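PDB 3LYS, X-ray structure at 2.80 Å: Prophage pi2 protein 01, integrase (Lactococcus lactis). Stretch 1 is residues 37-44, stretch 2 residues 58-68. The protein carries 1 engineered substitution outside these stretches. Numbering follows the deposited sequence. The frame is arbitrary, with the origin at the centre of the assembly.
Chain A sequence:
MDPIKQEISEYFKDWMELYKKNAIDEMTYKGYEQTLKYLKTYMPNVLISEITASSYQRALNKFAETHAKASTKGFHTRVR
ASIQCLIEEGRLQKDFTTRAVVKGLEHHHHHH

Stretch 1 (37-44) KYLKTYMP
Stretch 2 (58-68) RALNKFAETHA

Two helices of one chain meet nearly at right angles: residues 37-42 and 58-64 have axes 11.2 Å apart at closest approach, with N-to-C directions at 105°. That spacing leaves room for aromatic rings, and three of them, Y42, F63 and Y38, cover most of the 351 Å² buried here. The backbones draw nearest where CA of Y42 lies 6.4 Å from CA of A59; the small alanine methyl suits this approach, its CB lying 4.2 Å from CG of M43, a selenomethionine (m, t, p) just past its helix end at phi/psi -129/80.

Y42 contributes most. Its CA-to-CB bond points toward the other stretch, and chi1 -66° (m) with chi2 -93° lays the ring across F63. CE2 of Y42 comes within 3.4 Å of CD2 of F63, and CB of F63 sits 4.3 Å from the centroid of the Y42 ring, over its face, a CH-pi contact. At the ring edge CG of K62 lies 4.0 Å from CE1 of Y42, while NZ of K62 turns back to a salt bridge with OE2 of E65 (3.0 Å).

F63, chi1 -178° (t) and chi2 -81°, starts sideways, but its ring swings into the contact, where a purely apolar side chain suits the buried site. It presents its edge to the face of Y38 (m, chi2 152°): centroids 4.8 Å apart, planes at 83°, CE2 of F63 3.7 Å from CG of Y38.

Tyrosine also brings a hydroxyl to the polar border. Beyond the second helix, H67 (phi/psi -143/154, chi1 -63°, chi2 -81°) donates from NE2 to OH of Y42 at 3.0 Å, and OG1 of T66 (-156/10, chi1 35°) makes a weak hydrogen bond to the same OH at 3.3 Å.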

# COMPACT_ATOMS: atom_id res chain seq x y z
N LYS A 37 1.05 7.46 -5.69
CA LYS A 37 0.42 8.77 -5.59
C LYS A 37 -0.62 8.75 -4.47
O LYS A 37 -0.57 9.55 -3.54
CB LYS A 37 -0.24 9.12 -6.93
CG LYS A 37 -0.82 10.53 -7.05
CD LYS A 37 -1.29 10.81 -8.49
CE LYS A 37 -1.87 12.22 -8.63
NZ LYS A 37 -2.19 12.59 -10.03
N TYR A 38 -1.56 7.82 -4.59
CA TYR A 38 -2.60 7.66 -3.59
C TYR A 38 -1.98 7.63 -2.20
O TYR A 38 -2.39 8.37 -1.31
CB TYR A 38 -3.36 6.35 -3.82
CG TYR A 38 -4.37 6.40 -4.94
CD1 TYR A 38 -4.69 5.26 -5.64
CD2 TYR A 38 -5.05 7.58 -5.26
CE1 TYR A 38 -5.66 5.27 -6.63
CE2 TYR A 38 -6.03 7.59 -6.25
CZ TYR A 38 -6.33 6.42 -6.93
OH TYR A 38 -7.32 6.37 -7.88
N LEU A 39 -0.99 6.77 -2.05
CA LEU A 39 -0.31 6.64 -0.78
C LEU A 39 0.17 8.00 -0.26
O LEU A 39 -0.01 8.30 0.91
CB LEU A 39 0.87 5.68 -0.93
CG LEU A 39 1.11 4.68 0.20
CD1 LEU A 39 -0.15 3.93 0.53
CD2 LEU A 39 2.20 3.72 -0.22
N LYS A 40 0.75 8.82 -1.12
CA LYS A 40 1.24 10.12 -0.68
C LYS A 40 0.14 11.01 -0.14
O LYS A 40 0.35 11.82 0.76
CB LYS A 40 1.98 10.82 -1.82
CG LYS A 40 3.26 10.14 -2.27
CD LYS A 40 3.99 11.01 -3.28
CE LYS A 40 5.29 10.36 -3.73
NZ LYS A 40 5.99 11.17 -4.77
N THR A 41 -1.05 10.84 -0.71
CA THR A 41 -2.23 11.62 -0.32
C THR A 41 -2.83 11.11 1.00
O THR A 41 -2.65 11.73 2.05
CB THR A 41 -3.31 11.54 -1.42
OG1 THR A 41 -2.76 11.94 -2.67
CG2 THR A 41 -4.47 12.44 -1.08
N TYR A 42 -3.52 9.98 0.93
CA TYR A 42 -4.16 9.40 2.10
C TYR A 42 -3.24 9.10 3.27
O TYR A 42 -3.68 9.12 4.42
CB TYR A 42 -4.89 8.14 1.69
CG TYR A 42 -6.05 8.45 0.79
CD1 TYR A 42 -7.32 8.64 1.30
CD2 TYR A 42 -5.87 8.56 -0.58
CE1 TYR A 42 -8.38 8.93 0.48
CE2 TYR A 42 -6.92 8.86 -1.41
CZ TYR A 42 -8.18 9.04 -0.87
OH TYR A 42 -9.25 9.30 -1.69
N MSE A 43 -1.98 8.82 3.00
CA MSE A 43 -1.04 8.52 4.06
C MSE A 43 0.21 9.36 3.93
O MSE A 43 1.23 8.89 3.44
CB MSE A 43 -0.65 7.05 4.03
CG MSE A 43 -1.75 6.13 4.48
SE MSE A 43 -1.16 4.30 4.44
CE MSE A 43 -0.01 4.31 5.98
N PRO A 44 0.14 10.62 4.37
CA PRO A 44 1.28 11.53 4.29
C PRO A 44 2.53 11.05 5.03
O PRO A 44 3.16 10.06 4.65
CB PRO A 44 0.72 12.82 4.87
CG PRO A 44 -0.21 12.31 5.90
CD PRO A 44 -0.94 11.22 5.15
N ARG A 58 -8.64 2.08 8.41
CA ARG A 58 -9.22 3.41 8.43
C ARG A 58 -8.82 4.18 7.15
O ARG A 58 -9.66 4.79 6.52
CB ARG A 58 -8.76 4.13 9.69
CG ARG A 58 -9.59 5.33 10.09
CD ARG A 58 -9.32 5.69 11.55
NE ARG A 58 -9.70 4.64 12.49
CZ ARG A 58 -8.91 4.00 13.34
NH1 ARG A 58 -9.46 3.08 14.12
NH2 ARG A 58 -7.60 4.24 13.43
N ALA A 59 -7.53 4.14 6.80
CA ALA A 59 -7.04 4.81 5.59
C ALA A 59 -7.81 4.20 4.42
O ALA A 59 -8.27 4.90 3.52
CB ALA A 59 -5.54 4.58 5.41
N LEU A 60 -7.95 2.88 4.44
CA LEU A 60 -8.65 2.19 3.39
C LEU A 60 -10.10 2.62 3.32
O LEU A 60 -10.63 2.79 2.23
CB LEU A 60 -8.57 0.69 3.62
CG LEU A 60 -7.83 -0.11 2.55
CD1 LEU A 60 -6.43 0.41 2.35
CD2 LEU A 60 -7.79 -1.57 2.95
N ASN A 61 -10.75 2.81 4.47
CA ASN A 61 -12.15 3.25 4.46
C ASN A 61 -12.27 4.64 3.85
O ASN A 61 -13.02 4.83 2.90
CB ASN A 61 -12.73 3.26 5.89
CG ASN A 61 -13.01 1.86 6.42
OD1 ASN A 61 -13.82 1.10 5.87
ND2 ASN A 61 -12.34 1.51 7.50
N LYS A 62 -11.51 5.59 4.37
CA LYS A 62 -11.54 6.96 3.86
C LYS A 62 -11.43 6.93 2.33
O LYS A 62 -12.11 7.67 1.63
CB LYS A 62 -10.40 7.77 4.49
CG LYS A 62 -10.24 9.23 4.04
CD LYS A 62 -11.50 10.06 4.28
CE LYS A 62 -11.95 10.02 5.74
NZ LYS A 62 -13.27 10.69 5.95
N PHE A 63 -10.58 6.05 1.83
CA PHE A 63 -10.37 5.93 0.39
C PHE A 63 -11.62 5.41 -0.33
O PHE A 63 -11.98 5.89 -1.41
CB PHE A 63 -9.17 5.00 0.15
CG PHE A 63 -8.80 4.83 -1.30
CD1 PHE A 63 -9.50 3.93 -2.12
CD2 PHE A 63 -7.76 5.57 -1.85
CE1 PHE A 63 -9.16 3.78 -3.47
CE2 PHE A 63 -7.42 5.42 -3.19
CZ PHE A 63 -8.12 4.51 -4.00
N ALA A 64 -12.28 4.44 0.28
CA ALA A 64 -13.46 3.83 -0.32
C ALA A 64 -14.64 4.78 -0.50
O ALA A 64 -15.50 4.55 -1.35
CB ALA A 64 -13.89 2.63 0.48
N GLU A 65 -14.68 5.86 0.28
CA GLU A 65 -15.79 6.78 0.16
C GLU A 65 -15.63 7.79 -0.97
O GLU A 65 -16.30 8.82 -0.99
CB GLU A 65 -16.04 7.48 1.49
CG GLU A 65 -14.82 8.13 2.09
CD GLU A 65 -15.08 8.77 3.46
OE1 GLU A 65 -15.39 8.04 4.42
OE2 GLU A 65 -14.99 10.01 3.57
N THR A 66 -14.74 7.50 -1.92
CA THR A 66 -14.52 8.38 -3.07
C THR A 66 -13.94 7.59 -4.23
O THR A 66 -13.52 8.16 -5.23
CB THR A 66 -13.53 9.55 -2.74
OG1 THR A 66 -12.51 9.09 -1.84
CG2 THR A 66 -14.26 10.74 -2.14
N HIS A 67 -13.94 6.27 -4.09
CA HIS A 67 -13.41 5.40 -5.12
C HIS A 67 -14.25 4.14 -5.22
O HIS A 67 -14.88 3.73 -4.24
CB HIS A 67 -11.97 5.01 -4.78
CG HIS A 67 -11.04 6.17 -4.75
ND1 HIS A 67 -10.48 6.69 -5.90
CD2 HIS A 67 -10.62 6.96 -3.74
CE1 HIS A 67 -9.76 7.76 -5.59
NE2 HIS A 67 -9.82 7.94 -4.28
N ALA A 68 -14.25 3.52 -6.39
CA ALA A 68 -15.01 2.30 -6.59
C ALA A 68 -14.34 1.12 -5.90
O ALA A 68 -13.16 1.17 -5.55
CB ALA A 68 -15.16 2.03 -8.07